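Local coordinates for conserved exported protein (Bacteroides fragilis, PDB 3CLW) that probably hydrolyses O-glycosidic bonds as a glycoside hydrolase of family 30, although its own substrate is not known, at residues W28-F32 and N87-R91; M235-F239 and I291-I295. All blocks are in the same frame, centred on the assembly; numbering follows the deposited sequence.

Overall arrangement
Both contacts belong to the TIM-barrel part assigned to glycoside hydrolase family 30, but lie on opposite sides of the chain's centre, 32 Å apart between centres and about 18 Å between nearest atoms. Contact 1 is a surface contact in which the loop 87-91 meets the start of helix 30-36; contact 2 is largely buried and sets the turn 235-239 against helix 285-300. They share no helix or strand. Neither has a direct hydrogen bond between its segments: contact 1 combines tryptophan and phenylalanine rings with backbone oxygens and ordered waters, whereas contact 2 is apolar packing of isoleucine, leucine, methionine and phenylalanine, with one arginine stacked on the ring and another facing the methionine sulfur.

Contact 1: residues W28-F32 and N87-R91; sequences WRCAF and NSWNR
In this TIM-barrel protein, a probable glycoside hydrolase, the entry into helix 30-36 meets a surface loop, residues 87-91. The segments follow barrel strands 6-25 and 68-71, so they belong to beta-to-alpha connections at the C-terminal strand ends, where TIM barrels build active sites. Trp28 has positive phi (74/-60), and its CA lies 4.9 Å from Asn90 CA; Phe32 N hydrogen-bonds to Arg29 O at 2.9 Å. An Asx motif shapes the loop, Asn90 N donating to Asn87 OD1 at 3.0 Å.

Phe32 and the six-membered ring of Trp89 (both chi1 m) sit obliquely, centroids 5.1 Å apart, planes at 72°. Asn90 (chi1 m) covers a face of Trp28 (chi1 m, chi2 -18°): OD1 lies 3.2 Å from Trp28 CD2, and CB makes a CH-pi contact 3.9 Å from the five-membered ring centroid. Asn90 ND2 hydrogen-bonds to Phe196 O.

One water lies 3.0 Å from Trp28 O and 2.7 Å from Arg91 O; another accepts from Trp28 NE1 at 3.0 Å and donates to Asn90 O at 2.6 Å.

Contact 2: residues M235-F239 and I291-I295; sequences MKYLF and IRNRI
The segment 235-239 opens with a short 3-10 segment, 235-238, with Leu238 N hydrogen-bonded to Met235 O at 3.0 Å and Phe239 N to Lys236 O at 3.2 Å; Phe239 then leaves it in an extended conformation (-124/166). It faces one side of helix 285-300, with Met235 CA 7.4 Å from Ile291 CA and Leu238 CA 7.7 Å from Ile295 CA.

Ile291 (chi1 t, chi2 t) comes first on the helix. Its CD1 packs on Met235 CB at 3.9 Å, and its CG1 lies at the edge of the Phe239 ring, 4.2 Å from CE2. At Arg292 the CA-to-CB bond points away, but the long side chain returns so that NH2 sits 3.5 Å from Met235 SD, with the sulfur over the guanidinium face. That group is held by salt bridges to Asp345 and Asp278.

Arg294, nearly fully extended, lays its guanidinium flat on Phe239 (chi1 -39°), planes at 6° and centres 4.1 Å apart: a stacked cation-pi pair, with CD over the same ring, 3.8 Å from its centroid. One turn on from Ile291, Ile295 (chi1 m, chi2 t) sends CD1 to within 3.7 Å of Met235 CE and 4.0 Å of Leu238 CD1, while its CG1 meets Phe239 CZ at 3.9 Å.

The turn after strand 226-232 thus packs on helix 285-300, an outer helix of the TIM barrel, and Phe308 of strand 307-310, touched by Met235, Leu238 and Ile295, ties both to the barrel wall.

Contact 1: residues W28-F32 and N87-R91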
loop_
_atom_site.group_PDB
_atom_site.type_symbol
_atom_site.label_atom_id
_atom_site.label_comp_id
_atom_site.label_asym_id
_atom_site.label_seq_id
_atom_site.Cartn_x
_atom_site.Cartn_y
_atom_site.Cartn_z
ATOM N N TRP A 28 9.509 5.588 9.117
ATOM C CA TRP A 28 10.700 6.437 9.143
ATOM C C TRP A 28 10.434 7.904 9.461
ATOM O O TRP A 28 10.898 8.386 10.483
ATOM C CB TRP A 28 11.510 6.317 7.862
ATOM C CG TRP A 28 11.973 4.930 7.561
ATOM C CD1 TRP A 28 12.051 3.851 8.426
ATOM C CD2 TRP A 28 12.425 4.454 6.284
ATOM N NE1 TRP A 28 12.530 2.742 7.743
ATOM C CE2 TRP A 28 12.767 3.093 6.436
ATOM C CE3 TRP A 28 12.603 5.062 5.034
ATOM C CZ2 TRP A 28 13.251 2.330 5.380
ATOM C CZ3 TRP A 28 13.123 4.286 3.977
ATOM C CH2 TRP A 28 13.429 2.948 4.164
ATOM N N ARG A 29 9.635 8.568 8.627
ATOM C CA ARG A 29 9.491 10.027 8.661
ATOM C C ARG A 29 8.392 10.590 9.548
ATOM O O ARG A 29 8.562 11.653 10.151
ATOM C CB ARG A 29 9.458 10.568 7.216
ATOM C CG ARG A 29 10.720 10.072 6.509
ATOM C CD ARG A 29 10.910 10.572 5.130
ATOM N NE ARG A 29 10.366 9.687 4.118
ATOM C CZ ARG A 29 11.029 8.759 3.438
ATOM N NH1 ARG A 29 12.297 8.472 3.665
ATOM N NH2 ARG A 29 10.377 8.098 2.512
ATOM N N CYS A 30 7.291 9.861 9.659
ATOM C CA CYS A 30 6.152 10.289 10.446
ATOM C C CYS A 30 6.454 10.384 11.937
ATOM O O CYS A 30 5.838 11.196 12.665
ATOM C CB CYS A 30 4.939 9.376 10.166
ATOM S SG CYS A 30 4.286 9.699 8.489
ATOM N N ALA A 31 7.416 9.584 12.395
ATOM C CA ALA A 31 7.893 9.731 13.777
ATOM C C ALA A 31 8.412 11.168 14.006
ATOM O O ALA A 31 8.200 11.744 15.076
ATOM C CB ALA A 31 8.981 8.695 14.097
ATOM N N PHE A 32 9.077 11.740 13.003
ATOM C CA PHE A 32 9.637 13.088 13.157
ATOM C C PHE A 32 8.570 14.146 12.973
ATOM O O PHE A 32 8.451 15.030 13.783
ATOM C CB PHE A 32 10.821 13.319 12.212
ATOM C CG PHE A 32 11.997 12.472 12.550
ATOM C CD1 PHE A 32 12.882 12.873 13.556
ATOM C CD2 PHE A 32 12.198 11.229 11.916
ATOM C CE1 PHE A 32 13.977 12.073 13.903
ATOM C CE2 PHE A 32 13.294 10.443 12.246
ATOM C CZ PHE A 32 14.181 10.863 13.243
ATOM N N ASN A 87 21.685 5.322 10.189
ATOM C CA ASN A 87 21.242 6.694 10.057
ATOM C C ASN A 87 20.063 6.954 10.992
ATOM O O ASN A 87 19.378 6.010 11.461
ATOM C CB ASN A 87 20.845 6.973 8.602
ATOM C CG ASN A 87 19.638 6.186 8.189
ATOM O OD1 ASN A 87 18.512 6.598 8.460
ATOM N ND2 ASN A 87 19.855 5.030 7.540
ATOM N N SER A 88 19.820 8.235 11.248
ATOM C CA SER A 88 18.870 8.636 12.265
ATOM C C SER A 88 17.427 8.648 11.792
ATOM O O SER A 88 16.515 8.553 12.617
ATOM C CB SER A 88 19.260 9.986 12.872
ATOM O OG SER A 88 19.175 11.000 11.903
ATOM N N TRP A 89 17.208 8.769 10.486
ATOM C CA TRP A 89 15.849 8.737 9.942
ATOM C C TRP A 89 15.146 7.380 10.164
ATOM O O TRP A 89 13.957 7.317 10.481
ATOM C CB TRP A 89 15.895 8.993 8.445
ATOM C CG TRP A 89 15.993 10.433 8.020
ATOM C CD1 TRP A 89 17.077 11.052 7.437
ATOM C CD2 TRP A 89 14.958 11.421 8.103
ATOM N NE1 TRP A 89 16.773 12.373 7.169
ATOM C CE2 TRP A 89 15.481 12.623 7.558
ATOM C CE3 TRP A 89 13.634 11.414 8.592
ATOM C CZ2 TRP A 89 14.724 13.794 7.477
ATOM C CZ3 TRP A 89 12.884 12.570 8.506
ATOM C CH2 TRP A 89 13.433 13.748 7.958
ATOM N N ASN A 90 15.909 6.300 9.958
ATOM C CA ASN A 90 15.344 4.973 9.737
ATOM C C ASN A 90 15.392 4.055 10.948
ATOM O O ASN A 90 14.966 2.900 10.860
ATOM C CB ASN A 90 16.027 4.311 8.552
ATOM C CG ASN A 90 15.776 5.048 7.251
ATOM O OD1 ASN A 90 15.049 6.020 7.208
ATOM N ND2 ASN A 90 16.383 4.583 6.197
ATOM N N ARG A 91 15.909 4.575 12.061
ATOM C CA ARG A 91 15.911 3.879 13.345
ATOM C C ARG A 91 14.530 3.971 13.974
ATOM O O ARG A 91 13.806 4.954 13.757
ATOM C CB ARG A 91 16.942 4.513 14.291
ATOM C CG ARG A 91 18.364 4.028 14.030
ATOM C CD ARG A 91 19.393 4.896 14.753
ATOM N NE ARG A 91 20.717 4.663 14.193
ATOM C CZ ARG A 91 21.663 5.600 14.073
ATOM N NH1 ARG A 91 21.470 6.872 14.459
ATOM N NH2 ARG A 91 22.804 5.250 13.547
HETATM O O HOH W 1 14.124 0.885 9.538
HETATM O O HOH W 2 12.066 6.818 12.775
#

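Contact 2: residues M235-F239 and I291-I295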
loop_
_atom_site.group_PDB
_atom_site.type_symbol
_atom_site.label_atom_id
_atom_site.label_comp_id
_atom_site.label_asym_id
_atom_site.label_seq_id
_atom_site.Cartn_x
_atom_site.Cartn_y
_atom_site.Cartn_z
ATOM N N MET A 235 6.573 -9.571 -7.053
ATOM C CA MET A 235 5.449 -10.496 -7.245
ATOM C C MET A 235 5.927 -11.867 -7.816
ATOM O O MET A 235 5.183 -12.829 -7.814
ATOM C CB MET A 235 4.369 -9.870 -8.146
ATOM C CG MET A 235 3.471 -8.794 -7.500
ATOM S SD MET A 235 2.741 -7.643 -8.719
ATOM C CE MET A 235 1.308 -7.127 -7.790
ATOM N N LYS A 236 7.173 -11.949 -8.281
ATOM C CA LYS A 236 7.663 -13.198 -8.913
ATOM C C LYS A 236 7.814 -14.296 -7.874
ATOM O O LYS A 236 7.651 -15.454 -8.187
ATOM C CB LYS A 236 8.959 -12.998 -9.711
ATOM C CG LYS A 236 10.192 -12.840 -8.864
ATOM C CD LYS A 236 11.419 -12.523 -9.680
ATOM C CE LYS A 236 12.578 -12.231 -8.738
ATOM N NZ LYS A 236 13.900 -12.049 -9.444
ATOM N N TYR A 237 8.064 -13.906 -6.624
ATOM C CA TYR A 237 8.141 -14.847 -5.509
ATOM C C TYR A 237 6.794 -15.486 -5.153
ATOM O O TYR A 237 6.730 -16.365 -4.309
ATOM C CB TYR A 237 8.760 -14.158 -4.309
ATOM C CG TYR A 237 10.215 -13.846 -4.512
ATOM C CD1 TYR A 237 11.200 -14.828 -4.300
ATOM C CD2 TYR A 237 10.628 -12.574 -4.923
ATOM C CE1 TYR A 237 12.544 -14.535 -4.494
ATOM C CE2 TYR A 237 11.956 -12.286 -5.105
ATOM C CZ TYR A 237 12.915 -13.265 -4.901
ATOM O OH TYR A 237 14.252 -12.959 -5.086
ATOM N N LEU A 238 5.716 -15.026 -5.776
ATOM C CA LEU A 238 4.422 -15.660 -5.565
ATOM C C LEU A 238 4.320 -17.031 -6.291
ATOM O O LEU A 238 3.439 -17.840 -5.987
ATOM C CB LEU A 238 3.288 -14.732 -5.996
ATOM C CG LEU A 238 3.106 -13.453 -5.138
ATOM C CD1 LEU A 238 1.929 -12.685 -5.584
ATOM C CD2 LEU A 238 3.010 -13.758 -3.630
ATOM N N PHE A 239 5.230 -17.245 -7.236
ATOM C CA PHE A 239 5.346 -18.469 -8.007
ATOM C C PHE A 239 6.766 -19.027 -7.838
ATOM O O PHE A 239 7.635 -18.354 -7.330
ATOM C CB PHE A 239 5.049 -18.166 -9.470
ATOM C CG PHE A 239 3.927 -17.168 -9.669
ATOM C CD1 PHE A 239 2.593 -17.570 -9.621
ATOM C CD2 PHE A 239 4.205 -15.822 -9.912
ATOM C CE1 PHE A 239 1.572 -16.662 -9.803
ATOM C CE2 PHE A 239 3.168 -14.911 -10.093
ATOM C CZ PHE A 239 1.857 -15.339 -10.036
ATOM N N ILE A 291 2.258 -10.771 -15.388
ATOM C CA ILE A 291 2.452 -11.211 -14.009
ATOM C C ILE A 291 1.185 -11.035 -13.160
ATOM O O ILE A 291 0.853 -11.916 -12.364
ATOM C CB ILE A 291 3.681 -10.572 -13.334
ATOM C CG1 ILE A 291 4.024 -11.339 -12.036
ATOM C CG2 ILE A 291 3.448 -9.090 -13.042
ATOM C CD1 ILE A 291 5.445 -11.238 -11.616
ATOM N N ARG A 292 0.460 -9.938 -13.369
ATOM C CA ARG A 292 -0.755 -9.674 -12.605
ATOM C C ARG A 292 -1.923 -10.585 -12.997
ATOM O O ARG A 292 -2.739 -10.981 -12.144
ATOM C CB ARG A 292 -1.134 -8.188 -12.704
ATOM C CG ARG A 292 -0.376 -7.304 -11.709
ATOM C CD ARG A 292 -0.159 -5.879 -12.198
ATOM N NE ARG A 292 0.789 -5.223 -11.302
ATOM C CZ ARG A 292 2.110 -5.218 -11.462
ATOM N NH1 ARG A 292 2.660 -5.776 -12.535
ATOM N NH2 ARG A 292 2.890 -4.634 -10.555
ATOM N N ASN A 293 -2.029 -10.890 -14.288
ATOM C CA ASN A 293 -2.970 -11.928 -14.755
ATOM C C ASN A 293 -2.642 -13.282 -14.153
ATOM O O ASN A 293 -3.523 -14.010 -13.745
ATOM C CB ASN A 293 -2.968 -12.032 -16.280
ATOM C CG ASN A 293 -3.934 -11.050 -16.933
ATOM O OD1 ASN A 293 -4.982 -10.728 -16.366
ATOM N ND2 ASN A 293 -3.594 -10.592 -18.142
ATOM N N ARG A 294 -1.360 -13.594 -14.062
ATOM C CA ARG A 294 -0.948 -14.855 -13.470
ATOM C C ARG A 294 -1.381 -14.988 -12.006
ATOM O O ARG A 294 -1.822 -16.068 -11.575
ATOM C CB ARG A 294 0.556 -15.046 -13.601
ATOM C CG ARG A 294 0.923 -16.522 -13.527
ATOM C CD ARG A 294 2.391 -16.718 -13.587
ATOM N NE ARG A 294 2.745 -18.075 -13.195
ATOM C CZ ARG A 294 3.983 -18.521 -13.068
ATOM N NH1 ARG A 294 5.007 -17.726 -13.320
ATOM N NH2 ARG A 294 4.189 -19.784 -12.704
ATOM N N ILE A 295 -1.287 -13.879 -11.259
ATOM C CA ILE A 295 -1.671 -13.855 -9.856
ATOM C C ILE A 295 -3.114 -14.301 -9.716
ATOM O O ILE A 295 -3.411 -15.225 -8.958
ATOM C CB ILE A 295 -1.496 -12.440 -9.201
ATOM C CG1 ILE A 295 -0.007 -12.019 -9.187
ATOM C CG2 ILE A 295 -2.115 -12.424 -7.810
ATOM C CD1 ILE A 295 0.234 -10.624 -8.598
#